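Local coordinates for protein ATP-dependent DNA helicase (Mycobacterium smegmatis, PDB 5V9X) that probably unwinds RNA:DNA hybrids by using ATP hydrolysis to track 3'-to-5' along a single strand of DNA, at residues A[295-298]-A[302-305]; A[282-287]-A[349-354]; A[401-406]-A[426-431]. All coordinates share one frame; numbering follows the deposited sequence.

Contact 1: residues A[295-298]-A[302-305]; sequences VFAN and LAER. With nucleotides of chain B.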
ATOM      1  N   VAL A 295      13.164 -11.803   5.676  1.00 47.97           N
ATOM      2  CA  VAL A 295      11.937 -12.211   6.348  1.00 45.80           C
ATOM      3  C   VAL A 295      11.051 -10.980   6.467  1.00 46.89           C
ATOM      4  O   VAL A 295      11.425  -9.999   7.119  1.00 50.46           O
ATOM      5  CB  VAL A 295      12.229 -12.827   7.727  1.00 41.82           C
ATOM      6  CG1 VAL A 295      10.949 -13.350   8.361  1.00 43.47           C
ATOM      7  CG2 VAL A 295      13.263 -13.936   7.607  1.00 38.48           C
ATOM      8  N   PHE A 296       9.887 -11.015   5.826  1.00 43.45           N
ATOM      9  CA  PHE A 296       8.959  -9.892   5.850  1.00 40.19           C
ATOM     10  C   PHE A 296       7.926 -10.092   6.949  1.00 40.98           C
ATOM     11  O   PHE A 296       7.292 -11.149   7.033  1.00 38.15           O
ATOM     12  CB  PHE A 296       8.263  -9.716   4.500  1.00 31.78           C
ATOM     13  CG  PHE A 296       9.111  -9.040   3.459  1.00 31.20           C
ATOM     14  CD1 PHE A 296       9.369  -7.679   3.534  1.00 44.53           C
ATOM     15  CD2 PHE A 296       9.641  -9.759   2.398  1.00 31.41           C
ATOM     16  CE1 PHE A 296      10.149  -7.046   2.574  1.00 30.13           C
ATOM     17  CE2 PHE A 296      10.421  -9.135   1.435  1.00 43.53           C
ATOM     18  CZ  PHE A 296      10.676  -7.777   1.524  1.00 37.37           C
ATOM     19  N   ALA A 297       7.762  -9.073   7.788  1.00 43.22           N
ATOM     20  CA  ALA A 297       6.735  -9.038   8.817  1.00 43.71           C
ATOM     21  C   ALA A 297       5.787  -7.883   8.528  1.00 46.09           C
ATOM     22  O   ALA A 297       6.213  -6.822   8.061  1.00 51.38           O
ATOM     23  CB  ALA A 297       7.350  -8.885  10.211  1.00 43.48           C
ATOM     24  N   ASN A 298       4.503  -8.089   8.807  1.00 43.49           N
ATOM     25  CA  ASN A 298       3.478  -7.107   8.476  1.00 38.13           C
ATOM     26  C   ASN A 298       3.349  -5.991   9.510  1.00 41.30           C
ATOM     27  O   ASN A 298       2.379  -5.228   9.453  1.00 47.83           O
ATOM     28  CB  ASN A 298       2.125  -7.803   8.286  1.00 36.48           C
ATOM     29  CG  ASN A 298       2.084  -8.664   7.036  1.00 43.39           C
ATOM     30  OD1 ASN A 298       2.926  -8.530   6.149  1.00 52.10           O
ATOM     31  ND2 ASN A 298       1.096  -9.549   6.956  1.00 40.19           N
ATOM     32  N   LEU A 302       6.361  -6.705  15.199  1.00 49.11           N
ATOM     33  CA  LEU A 302       6.649  -8.106  14.906  1.00 48.61           C
ATOM     34  C   LEU A 302       8.053  -8.273  14.338  1.00 47.93           C
ATOM     35  O   LEU A 302       8.722  -9.276  14.610  1.00 47.21           O
ATOM     36  CB  LEU A 302       5.611  -8.672  13.942  1.00 50.02           C
ATOM     37  CG  LEU A 302       5.706 -10.180  13.683  1.00 55.54           C
ATOM     38  CD1 LEU A 302       5.401 -10.965  14.949  1.00 59.30           C
ATOM     39  CD2 LEU A 302       4.781 -10.601  12.551  1.00 57.71           C
ATOM     40  N   ALA A 303       8.515  -7.301  13.546  1.00 46.15           N
ATOM     41  CA  ALA A 303       9.868  -7.363  12.999  1.00 44.18           C
ATOM     42  C   ALA A 303      10.915  -7.292  14.108  1.00 46.94           C
ATOM     43  O   ALA A 303      11.886  -8.057  14.113  1.00 50.59           O
ATOM     44  CB  ALA A 303      10.074  -6.238  11.985  1.00 37.22           C
ATOM     45  N   GLU A 304      10.735  -6.367  15.057  1.00 46.53           N
ATOM     46  CA  GLU A 304      11.613  -6.322  16.222  1.00 48.51           C
ATOM     47  C   GLU A 304      11.532  -7.620  17.016  1.00 52.15           C
ATOM     48  O   GLU A 304      12.555  -8.141  17.478  1.00 60.70           O
ATOM     49  CB  GLU A 304      11.252  -5.135  17.116  1.00 50.85           C
ATOM     50  CG  GLU A 304      11.446  -3.766  16.483  1.00 56.15           C
ATOM     51  CD  GLU A 304      12.907  -3.381  16.347  1.00 66.18           C
ATOM     52  OE1 GLU A 304      13.227  -2.579  15.445  1.00 66.59           O
ATOM     53  OE2 GLU A 304      13.736  -3.878  17.141  1.00 72.01           O
ATOM     54  N   ARG A 305      10.321  -8.156  17.182  1.00 52.29           N
ATOM     55  CA  ARG A 305      10.139  -9.393  17.934  1.00 55.88           C
ATOM     56  C   ARG A 305      10.876 -10.555  17.279  1.00 52.96           C
ATOM     57  O   ARG A 305      11.675 -11.240  17.926  1.00 57.00           O
ATOM     58  CB  ARG A 305       8.652  -9.716  18.051  1.00 67.72           C
ATOM     59  CG  ARG A 305       7.991  -9.270  19.336  1.00 77.71           C
ATOM     60  CD  ARG A 305       6.669  -9.993  19.484  1.00 83.20           C
ATOM     61  NE  ARG A 305       6.857 -11.436  19.370  1.00 88.36           N
ATOM     62  CZ  ARG A 305       5.889 -12.300  19.078  1.00 92.97           C
ATOM     63  NH1 ARG A 305       4.655 -11.868  18.860  1.00 92.86           N
ATOM     64  NH2 ARG A 305       6.159 -13.596  18.998  1.00 95.92           N
TER
ATOM     65  P    DG B   6      -2.598  -2.985  14.519  1.00128.76           P
ATOM     66  OP1  DG B   6      -1.793  -2.446  15.638  1.00129.03           O
ATOM     67  OP2  DG B   6      -3.716  -2.190  13.963  1.00131.93           O
ATOM     68  O5'  DG B   6      -1.622  -3.335  13.317  1.00118.61           O
ATOM     69  C5'  DG B   6      -1.058  -2.312  12.555  1.00109.66           C
ATOM     70  C4'  DG B   6      -0.201  -2.904  11.465  1.00102.88           C
ATOM     71  O4'  DG B   6      -1.021  -3.708  10.589  1.00106.36           O
ATOM     72  C3'  DG B   6       0.505  -1.880  10.589  1.00 96.69           C
ATOM     73  O3'  DG B   6       1.899  -2.068  10.694  1.00 86.84           O
ATOM     74  C2'  DG B   6      -0.014  -2.162   9.169  1.00100.97           C
ATOM     75  C1'  DG B   6      -0.548  -3.584   9.276  1.00108.71           C
ATOM     76  N9   DG B   6      -1.657  -3.887   8.364  1.00122.45           N
ATOM     77  C8   DG B   6      -2.803  -4.587   8.670  1.00127.14           C
ATOM     78  N7   DG B   6      -3.623  -4.714   7.665  1.00128.74           N
ATOM     79  C5   DG B   6      -2.985  -4.061   6.617  1.00128.86           C
ATOM     80  C6   DG B   6      -3.397  -3.872   5.275  1.00130.08           C
ATOM     81  O6   DG B   6      -4.443  -4.256   4.731  1.00130.11           O
ATOM     82  N1   DG B   6      -2.454  -3.153   4.542  1.00129.88           N
ATOM     83  C2   DG B   6      -1.263  -2.678   5.042  1.00126.31           C
ATOM     84  N2   DG B   6      -0.481  -2.007   4.184  1.00122.62           N
ATOM     85  N3   DG B   6      -0.864  -2.850   6.296  1.00125.33           N
ATOM     86  C4   DG B   6      -1.770  -3.547   7.027  1.00126.77           C
TER

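Contact 2: residues A[282-287]-A[349-354]; sequences RIVDLV and PLLARA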
ATOM      1  N   ARG A 282      11.844 -23.137  12.055  1.00 63.02           N
ATOM      2  CA  ARG A 282      11.996 -23.413  10.630  1.00 61.26           C
ATOM      3  C   ARG A 282      12.607 -22.233   9.885  1.00 59.88           C
ATOM      4  O   ARG A 282      13.311 -22.430   8.887  1.00 59.75           O
ATOM      5  CB  ARG A 282      10.643 -23.780  10.019  1.00 60.60           C
ATOM      6  CG  ARG A 282       9.998 -25.018  10.620  1.00 66.51           C
ATOM      7  CD  ARG A 282      10.782 -26.281  10.296  1.00 74.59           C
ATOM      8  NE  ARG A 282      10.066 -27.481  10.717  1.00 86.44           N
ATOM      9  CZ  ARG A 282      10.164 -28.027  11.926  1.00 91.85           C
ATOM     10  NH1 ARG A 282      10.953 -27.478  12.840  1.00 94.04           N
ATOM     11  NH2 ARG A 282       9.471 -29.118  12.224  1.00 90.59           N
ATOM     12  N   ILE A 283      12.348 -21.007  10.345  1.00 57.09           N
ATOM     13  CA  ILE A 283      12.932 -19.833   9.700  1.00 53.60           C
ATOM     14  C   ILE A 283      14.448 -19.852   9.845  1.00 61.83           C
ATOM     15  O   ILE A 283      15.185 -19.641   8.875  1.00 68.52           O
ATOM     16  CB  ILE A 283      12.324 -18.543  10.274  1.00 49.64           C
ATOM     17  CG1 ILE A 283      10.906 -18.338   9.736  1.00 48.07           C
ATOM     18  CG2 ILE A 283      13.205 -17.340   9.948  1.00 47.45           C
ATOM     19  CD1 ILE A 283      10.239 -17.080  10.240  1.00 46.67           C
ATOM     20  N   VAL A 284      14.935 -20.105  11.063  1.00 55.95           N
ATOM     21  CA  VAL A 284      16.374 -20.226  11.270  1.00 52.01           C
ATOM     22  C   VAL A 284      16.926 -21.392  10.460  1.00 58.37           C
ATOM     23  O   VAL A 284      18.012 -21.303   9.875  1.00 67.28           O
ATOM     24  CB  VAL A 284      16.691 -20.367  12.772  1.00 48.71           C
ATOM     25  CG1 VAL A 284      18.185 -20.521  12.991  1.00 45.16           C
ATOM     26  CG2 VAL A 284      16.170 -19.160  13.534  1.00 46.60           C
ATOM     27  N   ASP A 285      16.179 -22.500  10.403  1.00 55.76           N
ATOM     28  CA  ASP A 285      16.561 -23.608   9.532  1.00 55.10           C
ATOM     29  C   ASP A 285      16.695 -23.149   8.085  1.00 60.40           C
ATOM     30  O   ASP A 285      17.633 -23.544   7.382  1.00 69.75           O
ATOM     31  CB  ASP A 285      15.535 -24.739   9.634  1.00 53.53           C
ATOM     32  CG  ASP A 285      15.600 -25.479  10.958  1.00 56.71           C
ATOM     33  OD1 ASP A 285      16.450 -25.131  11.803  1.00 57.05           O
ATOM     34  OD2 ASP A 285      14.796 -26.414  11.151  1.00 60.88           O
ATOM     35  N   LEU A 286      15.771 -22.302   7.628  1.00 55.31           N
ATOM     36  CA  LEU A 286      15.804 -21.855   6.239  1.00 55.48           C
ATOM     37  C   LEU A 286      16.908 -20.830   6.009  1.00 61.05           C
ATOM     38  O   LEU A 286      17.562 -20.844   4.960  1.00 61.80           O
ATOM     39  CB  LEU A 286      14.441 -21.290   5.843  1.00 47.33           C
ATOM     40  CG  LEU A 286      13.373 -22.355   5.586  1.00 47.37           C
ATOM     41  CD1 LEU A 286      11.978 -21.747   5.554  1.00 52.70           C
ATOM     42  CD2 LEU A 286      13.669 -23.086   4.287  1.00 44.84           C
ATOM     43  N   VAL A 287      17.132 -19.934   6.973  1.00 61.39           N
ATOM     44  CA  VAL A 287      18.210 -18.956   6.837  1.00 54.35           C
ATOM     45  C   VAL A 287      19.560 -19.659   6.823  1.00 58.35           C
ATOM     46  O   VAL A 287      20.400 -19.411   5.951  1.00 59.34           O
ATOM     47  CB  VAL A 287      18.136 -17.904   7.958  1.00 44.63           C
ATOM     48  CG1 VAL A 287      19.336 -16.974   7.886  1.00 40.31           C
ATOM     49  CG2 VAL A 287      16.846 -17.109   7.863  1.00 40.15           C
ATOM     50  N   PRO A 349      28.694 -11.973  14.957  1.00113.19           N
ATOM     51  CA  PRO A 349      27.624 -11.170  14.353  1.00109.72           C
ATOM     52  C   PRO A 349      26.254 -11.772  14.625  1.00106.42           C
ATOM     53  O   PRO A 349      26.088 -12.993  14.669  1.00108.10           O
ATOM     54  CB  PRO A 349      27.958 -11.194  12.856  1.00108.62           C
ATOM     55  CG  PRO A 349      29.403 -11.569  12.785  1.00112.05           C
ATOM     56  CD  PRO A 349      29.634 -12.486  13.947  1.00113.14           C
ATOM     57  N   LEU A 350      25.271 -10.897  14.819  1.00 88.48           N
ATOM     58  CA  LEU A 350      23.892 -11.344  14.930  1.00 72.81           C
ATOM     59  C   LEU A 350      23.460 -12.015  13.633  1.00 70.56           C
ATOM     60  O   LEU A 350      23.828 -11.580  12.539  1.00 75.09           O
ATOM     61  CB  LEU A 350      22.974 -10.161  15.240  1.00 60.58           C
ATOM     62  CG  LEU A 350      23.153  -9.468  16.589  1.00 56.44           C
ATOM     63  CD1 LEU A 350      22.389  -8.157  16.619  1.00 55.81           C
ATOM     64  CD2 LEU A 350      22.693 -10.380  17.713  1.00 55.48           C
ATOM     65  N   LEU A 351      22.683 -13.091  13.757  1.00 60.89           N
ATOM     66  CA  LEU A 351      22.187 -13.760  12.561  1.00 54.72           C
ATOM     67  C   LEU A 351      21.233 -12.863  11.785  1.00 55.92           C
ATOM     68  O   LEU A 351      21.275 -12.825  10.549  1.00 60.14           O
ATOM     69  CB  LEU A 351      21.496 -15.071  12.930  1.00 52.74           C
ATOM     70  CG  LEU A 351      20.986 -15.869  11.726  1.00 52.40           C
ATOM     71  CD1 LEU A 351      22.139 -16.557  11.003  1.00 43.87           C
ATOM     72  CD2 LEU A 351      19.912 -16.870  12.130  1.00 59.34           C
ATOM     73  N   ALA A 352      20.377 -12.126  12.489  1.00 53.68           N
ATOM     74  CA  ALA A 352      19.358 -11.300  11.864  1.00 50.81           C
ATOM     75  C   ALA A 352      19.397  -9.894  12.442  1.00 49.29           C
ATOM     76  O   ALA A 352      19.859  -9.670  13.564  1.00 50.66           O
ATOM     77  CB  ALA A 352      17.957 -11.905  12.050  1.00 48.01           C
ATOM     78  N   ARG A 353      18.903  -8.943  11.654  1.00 45.95           N
ATOM     79  CA  ARG A 353      18.785  -7.559  12.089  1.00 48.22           C
ATOM     80  C   ARG A 353      17.532  -6.951  11.473  1.00 49.79           C
ATOM     81  O   ARG A 353      17.069  -7.381  10.411  1.00 46.74           O
ATOM     82  CB  ARG A 353      20.025  -6.736  11.722  1.00 51.13           C
ATOM     83  CG  ARG A 353      21.144  -6.822  12.749  1.00 56.71           C
ATOM     84  CD  ARG A 353      22.169  -5.729  12.537  1.00 58.49           C
ATOM     85  NE  ARG A 353      23.039  -6.006  11.398  1.00 61.66           N
ATOM     86  CZ  ARG A 353      23.728  -5.077  10.746  1.00 67.16           C
ATOM     87  NH1 ARG A 353      23.637  -3.805  11.112  1.00 68.16           N
ATOM     88  NH2 ARG A 353      24.500  -5.415   9.722  1.00 69.39           N
ATOM     89  N   ALA A 354      16.991  -5.944  12.151  1.00 48.85           N
ATOM     90  CA  ALA A 354      15.725  -5.342  11.760  1.00 48.28           C
ATOM     91  C   ALA A 354      15.929  -4.200  10.771  1.00 51.08           C
ATOM     92  O   ALA A 354      16.950  -3.507  10.784  1.00 49.41           O
ATOM     93  CB  ALA A 354      14.978  -4.828  12.991  1.00 48.97           C
TER

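Contact 3: residues A[401-406]-A[426-431]; sequences EAPPSV and GVLFPK. With nucleotides of chain B.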
ATOM      1  N   GLU A 401       2.849 -14.616   7.768  1.00 54.39           N
ATOM      2  CA  GLU A 401       1.446 -14.271   7.542  1.00 56.04           C
ATOM      3  C   GLU A 401       1.209 -13.945   6.071  1.00 53.79           C
ATOM      4  O   GLU A 401       2.146 -13.582   5.353  1.00 58.62           O
ATOM      5  CB  GLU A 401       1.008 -13.102   8.435  1.00 59.23           C
ATOM      6  CG  GLU A 401      -0.495 -12.842   8.462  1.00 65.36           C
ATOM      7  CD  GLU A 401      -0.888 -11.761   9.452  1.00 70.43           C
ATOM      8  OE1 GLU A 401      -0.110 -10.800   9.632  1.00 72.04           O
ATOM      9  OE2 GLU A 401      -1.974 -11.879  10.059  1.00 73.76           O
ATOM     10  N   ALA A 402      -0.026 -14.094   5.606  1.00 48.08           N
ATOM     11  CA  ALA A 402      -0.342 -13.730   4.233  1.00 51.76           C
ATOM     12  C   ALA A 402      -0.016 -12.256   4.002  1.00 49.58           C
ATOM     13  O   ALA A 402      -0.250 -11.423   4.885  1.00 52.20           O
ATOM     14  CB  ALA A 402      -1.815 -14.002   3.927  1.00 52.55           C
ATOM     15  N   PRO A 403       0.537 -11.902   2.846  1.00 47.32           N
ATOM     16  CA  PRO A 403       0.895 -10.503   2.584  1.00 44.06           C
ATOM     17  C   PRO A 403      -0.345  -9.664   2.326  1.00 48.57           C
ATOM     18  O   PRO A 403      -1.429 -10.211   2.072  1.00 56.64           O
ATOM     19  CB  PRO A 403       1.787 -10.599   1.338  1.00 45.03           C
ATOM     20  CG  PRO A 403       1.349 -11.843   0.662  1.00 47.51           C
ATOM     21  CD  PRO A 403       0.938 -12.797   1.745  1.00 45.60           C
ATOM     22  N   PRO A 404      -0.232  -8.332   2.387  1.00 50.05           N
ATOM     23  CA  PRO A 404      -1.434  -7.488   2.264  1.00 49.13           C
ATOM     24  C   PRO A 404      -2.144  -7.597   0.923  1.00 48.90           C
ATOM     25  O   PRO A 404      -3.332  -7.260   0.846  1.00 54.45           O
ATOM     26  CB  PRO A 404      -0.893  -6.069   2.495  1.00 47.18           C
ATOM     27  CG  PRO A 404       0.564  -6.160   2.191  1.00 45.34           C
ATOM     28  CD  PRO A 404       0.975  -7.527   2.642  1.00 47.11           C
ATOM     29  N   SER A 405      -1.467  -8.046  -0.129  1.00 44.77           N
ATOM     30  CA  SER A 405      -2.110  -8.252  -1.420  1.00 37.37           C
ATOM     31  C   SER A 405      -1.262  -9.217  -2.235  1.00 39.20           C
ATOM     32  O   SER A 405      -0.142  -9.567  -1.854  1.00 45.27           O
ATOM     33  CB  SER A 405      -2.313  -6.932  -2.167  1.00 36.42           C
ATOM     34  OG  SER A 405      -1.076  -6.285  -2.410  1.00 42.92           O
ATOM     35  N   VAL A 406      -1.820  -9.650  -3.368  1.00 35.71           N
ATOM     36  CA  VAL A 406      -1.086 -10.542  -4.259  1.00 40.28           C
ATOM     37  C   VAL A 406       0.075  -9.805  -4.911  1.00 49.78           C
ATOM     38  O   VAL A 406       1.175 -10.353  -5.057  1.00 51.96           O
ATOM     39  CB  VAL A 406      -2.037 -11.147  -5.307  1.00 34.25           C
ATOM     40  CG1 VAL A 406      -1.263 -11.949  -6.342  1.00 34.70           C
ATOM     41  CG2 VAL A 406      -3.081 -12.017  -4.626  1.00 35.03           C
ATOM     42  N   GLY A 426      10.429 -18.445  -2.467  1.00 47.50           N
ATOM     43  CA  GLY A 426       9.587 -17.805  -1.474  1.00 44.00           C
ATOM     44  C   GLY A 426       8.797 -18.759  -0.602  1.00 44.19           C
ATOM     45  O   GLY A 426       8.088 -19.632  -1.110  1.00 50.78           O
ATOM     46  N   VAL A 427       8.900 -18.595   0.713  1.00 37.73           N
ATOM     47  CA  VAL A 427       8.193 -19.430   1.678  1.00 38.59           C
ATOM     48  C   VAL A 427       7.237 -18.549   2.471  1.00 53.28           C
ATOM     49  O   VAL A 427       7.618 -17.466   2.930  1.00 49.71           O
ATOM     50  CB  VAL A 427       9.169 -20.162   2.618  1.00 43.06           C
ATOM     51  CG1 VAL A 427       8.404 -20.972   3.651  1.00 45.82           C
ATOM     52  CG2 VAL A 427      10.102 -21.059   1.820  1.00 40.29           C
ATOM     53  N   LEU A 428       6.000 -19.013   2.627  1.00 51.49           N
ATOM     54  CA  LEU A 428       4.983 -18.324   3.413  1.00 45.37           C
ATOM     55  C   LEU A 428       4.659 -19.146   4.653  1.00 45.44           C
ATOM     56  O   LEU A 428       4.422 -20.354   4.557  1.00 44.71           O
ATOM     57  CB  LEU A 428       3.712 -18.090   2.591  1.00 44.70           C
ATOM     58  CG  LEU A 428       3.578 -16.784   1.798  1.00 44.35           C
ATOM     59  CD1 LEU A 428       4.528 -16.747   0.610  1.00 47.16           C
ATOM     60  CD2 LEU A 428       2.140 -16.586   1.346  1.00 40.22           C
ATOM     61  N   PHE A 429       4.650 -18.489   5.813  1.00 47.47           N
ATOM     62  CA  PHE A 429       4.296 -19.135   7.072  1.00 45.31           C
ATOM     63  C   PHE A 429       2.956 -18.606   7.560  1.00 46.99           C
ATOM     64  O   PHE A 429       2.876 -17.445   7.989  1.00 49.71           O
ATOM     65  CB  PHE A 429       5.372 -18.891   8.132  1.00 42.75           C
ATOM     66  CG  PHE A 429       6.612 -19.718   7.952  1.00 44.01           C
ATOM     67  CD1 PHE A 429       7.654 -19.265   7.163  1.00 39.60           C
ATOM     68  CD2 PHE A 429       6.743 -20.943   8.588  1.00 46.00           C
ATOM     69  CE1 PHE A 429       8.801 -20.021   7.003  1.00 44.14           C
ATOM     70  CE2 PHE A 429       7.888 -21.704   8.430  1.00 44.60           C
ATOM     71  CZ  PHE A 429       8.917 -21.241   7.636  1.00 42.94           C
ATOM     72  N   PRO A 430       1.886 -19.395   7.510  1.00 47.19           N
ATOM     73  CA  PRO A 430       0.632 -18.968   8.138  1.00 43.72           C
ATOM     74  C   PRO A 430       0.791 -18.833   9.645  1.00 44.05           C
ATOM     75  O   PRO A 430       1.519 -19.595  10.285  1.00 45.70           O
ATOM     76  CB  PRO A 430      -0.347 -20.091   7.778  1.00 41.84           C
ATOM     77  CG  PRO A 430       0.239 -20.737   6.569  1.00 43.00           C
ATOM     78  CD  PRO A 430       1.724 -20.640   6.740  1.00 50.20           C
ATOM     79  N   LYS A 431       0.097 -17.844  10.208  1.00 45.31           N
ATOM     80  CA  LYS A 431       0.093 -17.637  11.650  1.00 47.21           C
ATOM     81  C   LYS A 431      -0.952 -18.484  12.362  1.00 49.70           C
ATOM     82  O   LYS A 431      -0.723 -18.907  13.502  1.00 53.22           O
ATOM     83  CB  LYS A 431      -0.152 -16.159  11.976  1.00 52.59           C
ATOM     84  CG  LYS A 431       1.023 -15.247  11.658  1.00 59.10           C
ATOM     85  CD  LYS A 431       0.666 -13.775  11.843  1.00 61.53           C
ATOM     86  CE  LYS A 431       0.311 -13.447  13.281  1.00 65.42           C
ATOM     87  NZ  LYS A 431       0.041 -11.994  13.475  1.00 65.40           N
TER
ATOM     88  P    DC B   3      -0.763 -18.009  18.948  1.00106.68           P
ATOM     89  OP1  DC B   3       0.267 -18.912  18.391  1.00102.70           O
ATOM     90  OP2  DC B   3      -0.491 -17.259  20.194  1.00107.07           O
ATOM     91  O5'  DC B   3      -1.167 -16.968  17.798  1.00 94.28           O
ATOM     92  C5'  DC B   3      -0.144 -16.395  16.981  1.00 85.21           C
ATOM     93  C4'  DC B   3      -0.637 -15.163  16.235  1.00 81.83           C
ATOM     94  O4'  DC B   3      -1.806 -15.495  15.440  1.00 85.04           O
ATOM     95  C3'  DC B   3      -1.039 -13.972  17.111  1.00 84.37           C
ATOM     96  O3'  DC B   3      -0.565 -12.760  16.526  1.00 86.79           O
ATOM     97  C2'  DC B   3      -2.565 -14.036  17.088  1.00 86.74           C
ATOM     98  C1'  DC B   3      -2.814 -14.540  15.677  1.00 85.33           C
ATOM     99  N1   DC B   3      -4.140 -15.197  15.494  1.00 81.27           N
ATOM    100  C2   DC B   3      -5.152 -14.534  14.789  1.00 87.87           C
ATOM    101  O2   DC B   3      -4.931 -13.407  14.329  1.00 79.29           O
ATOM    102  N3   DC B   3      -6.350 -15.149  14.629  1.00 87.58           N
ATOM    103  C4   DC B   3      -6.550 -16.365  15.139  1.00 91.26           C
ATOM    104  N4   DC B   3      -7.748 -16.931  14.957  1.00105.65           N
ATOM    105  C5   DC B   3      -5.530 -17.054  15.860  1.00 89.94           C
ATOM    106  C6   DC B   3      -4.353 -16.440  16.009  1.00 84.97           C
ATOM    107  P    DC B   4       0.687 -11.977  17.164  1.00 81.22           P
ATOM    108  OP1  DC B   4       1.199 -11.045  16.133  1.00 69.66           O
ATOM    109  OP2  DC B   4       1.591 -12.985  17.756  1.00 80.67           O
ATOM    110  O5'  DC B   4       0.041 -11.107  18.346  1.00 88.56           O
ATOM    111  C5'  DC B   4      -0.825 -10.013  18.043  1.00 91.48           C
ATOM    112  C4'  DC B   4      -1.887  -9.849  19.120  1.00 98.47           C
ATOM    113  O4'  DC B   4      -2.445 -11.138  19.430  1.00101.79           O
ATOM    114  C3'  DC B   4      -1.379  -9.296  20.451  1.00104.77           C
ATOM    115  O3'  DC B   4      -1.668  -7.902  20.543  1.00111.43           O
ATOM    116  C2'  DC B   4      -2.142 -10.099  21.525  1.00107.35           C
ATOM    117  C1'  DC B   4      -2.986 -11.095  20.723  1.00106.68           C
ATOM    118  N1   DC B   4      -2.966 -12.480  21.285  1.00106.03           N
ATOM    119  C2   DC B   4      -3.951 -12.876  22.198  1.00108.36           C
ATOM    120  O2   DC B   4      -4.829 -12.068  22.528  1.00110.25           O
ATOM    121  N3   DC B   4      -3.916 -14.138  22.696  1.00105.04           N
ATOM    122  C4   DC B   4      -2.953 -14.980  22.314  1.00 98.79           C
ATOM    123  N4   DC B   4      -2.959 -16.213  22.831  1.00 98.20           N
ATOM    124  C5   DC B   4      -1.941 -14.594  21.385  1.00 98.95           C
ATOM    125  C6   DC B   4      -1.987 -13.349  20.901  1.00100.30           C
TER

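Contact 1: residues A[295-298]-A[302-305]
Leu302 turns its CG away from its own backbone nitrogen and alongside its carbonyl carbon (chi1 -173°), and a chi2 of 65° then sends one branch, CD2, to the methyl group of Ala297. CD2 of Leu302 lies 3.9 Å from CB of Ala297, with CB and CG of the same leucine only slightly farther off. Ala303, one residue along the helix, adds its own methyl: its CB stands 4.2 Å from CB of Ala297, which thus meets two successive residues, Ala303 N included at 3.9 Å. The contact closes the strand-loop-helix unit of the second RecA-like domain, where strand 292-296 of the parallel sheet runs through a short loop into helix 300-318; its position is consistent with motif IV of superfamily 2 helicases. The loop faces the bound DNA: Asn298 O approaches C1' of DG6 of chain B to 3.4 Å. Asn298 OD1 is hydrogen-bonded to the amide NE2 of Gln399, on strand 394-400, and to the guanidinium NH1 of Arg412, on helix 406-413. On the helix, the second leucine branch, CD1 of Leu302, sits over one guanidinium face of Arg305, displaced toward its rim, while NH1 of Arg305 forms a salt bridge to a DNA phosphate.

Contact 2: residues A[282-287]-A[349-354]
Leu351 meets Val284 and Val287 where helix 276-288, packed on the parallel sheet of the second RecA-like domain, comes up against the residues that lead into strand 352-355 at the sheet's edge. Apolar packing accounts for the whole contact. The two valines lie three residues apart, on neighbouring turns of the helix, and Leu351 divides its two methyl branches between them. CD2 of Leu351 reaches CG1 of Val284 at 4.1 Å, the two side chains passing each other at a slant. CD1 of Leu351 goes to the other turn, 4.2 Å from CG1 of Val287. With CG opposite the backbone N and beside the carbonyl carbon (chi1 -178°), the branch point of the leucine is directed at the helix, so that each methyl meets one valine. All three side chains are buried; His314 of helix 300-318 also touches Leu351, and Ala378 of strand 378-381 touches Val287, so the leucine and valines share a small core between two helices and the sheet edge.

Polar bonds lie around this core without crossing it. Asp285 OD1 forms a salt bridge with Arg317 NH1, and Ala352 N, just beyond the leucine, bonds to Asn311 OD1, both partners belonging to helix 300-318. Within the helix, Val287 N donates to Ile283 O over 2.7 Å.

Contact 3: residues A[401-406]-A[426-431]
Lys431 reaches across Glu401 to the DNA, and each part of its chain has a distinct neighbour. Its CB lies 3.9 Å from O4' of DC3 of chain B. The next carbon, CG, is 3.9 Å from CB of Glu401, and CD comes closer, 3.5 Å from that same Glu401 CB, so the lysine methylenes rest against the extended glutamate. The chain bends about the CG-CD bond (chi3 63°), bringing CE against the sugar of DC3 and NZ to the sugar-phosphate backbone of the DNA. There NZ of Lys431 donates to OP1 of DC4 over 3.1 Å, and more weakly to O3' of DC3. The glutamate carboxylate, with OE2 4.0 Å from Lys431 NZ, gives only a long salt bridge; its charge probably helps to keep the ammonium group in place beside the phosphate. Glu401 OE1 is bonded to Asn298 ND2.

The main chains join two residues before the lysine: Glu401 N donates to Phe429 O at 2.8 Å, an N-H...O angle of 157°, with the donor tilted out of the carbonyl plane. Deeper in, Pro403 CD packs on Leu428 CD2 at 4.0 Å, the two side chains nearly at right angles.

The contact thus joins the end of strand 424-429 to the loop that follows neighbouring strand 394-400, with helix 433-448 touching Pro403 and Pro430 through Thr442 and Leu436, and helix 276-288 packing against Phe429.

Read from the N terminus, the chain first lays down helix 276-288, half of contact 2, then strand 292-296, whose short loop into helix 300-318 is closed by contact 1. Only when it reaches strand 352-355 does contact 2 close, so its long loop encloses contact 1 entirely. Contact 3 follows in series, closing the later excursion from the end of strand 394-400 through helix 406-413 to strand 424-429. All three border one sheet. Contacts 1 and 3 meet through Asn298, whose ND2 probably bonds to Ala402 O, near the DNA; contacts 2 and 3 meet where Phe429 packs against Arg282, Ile283 and Leu286.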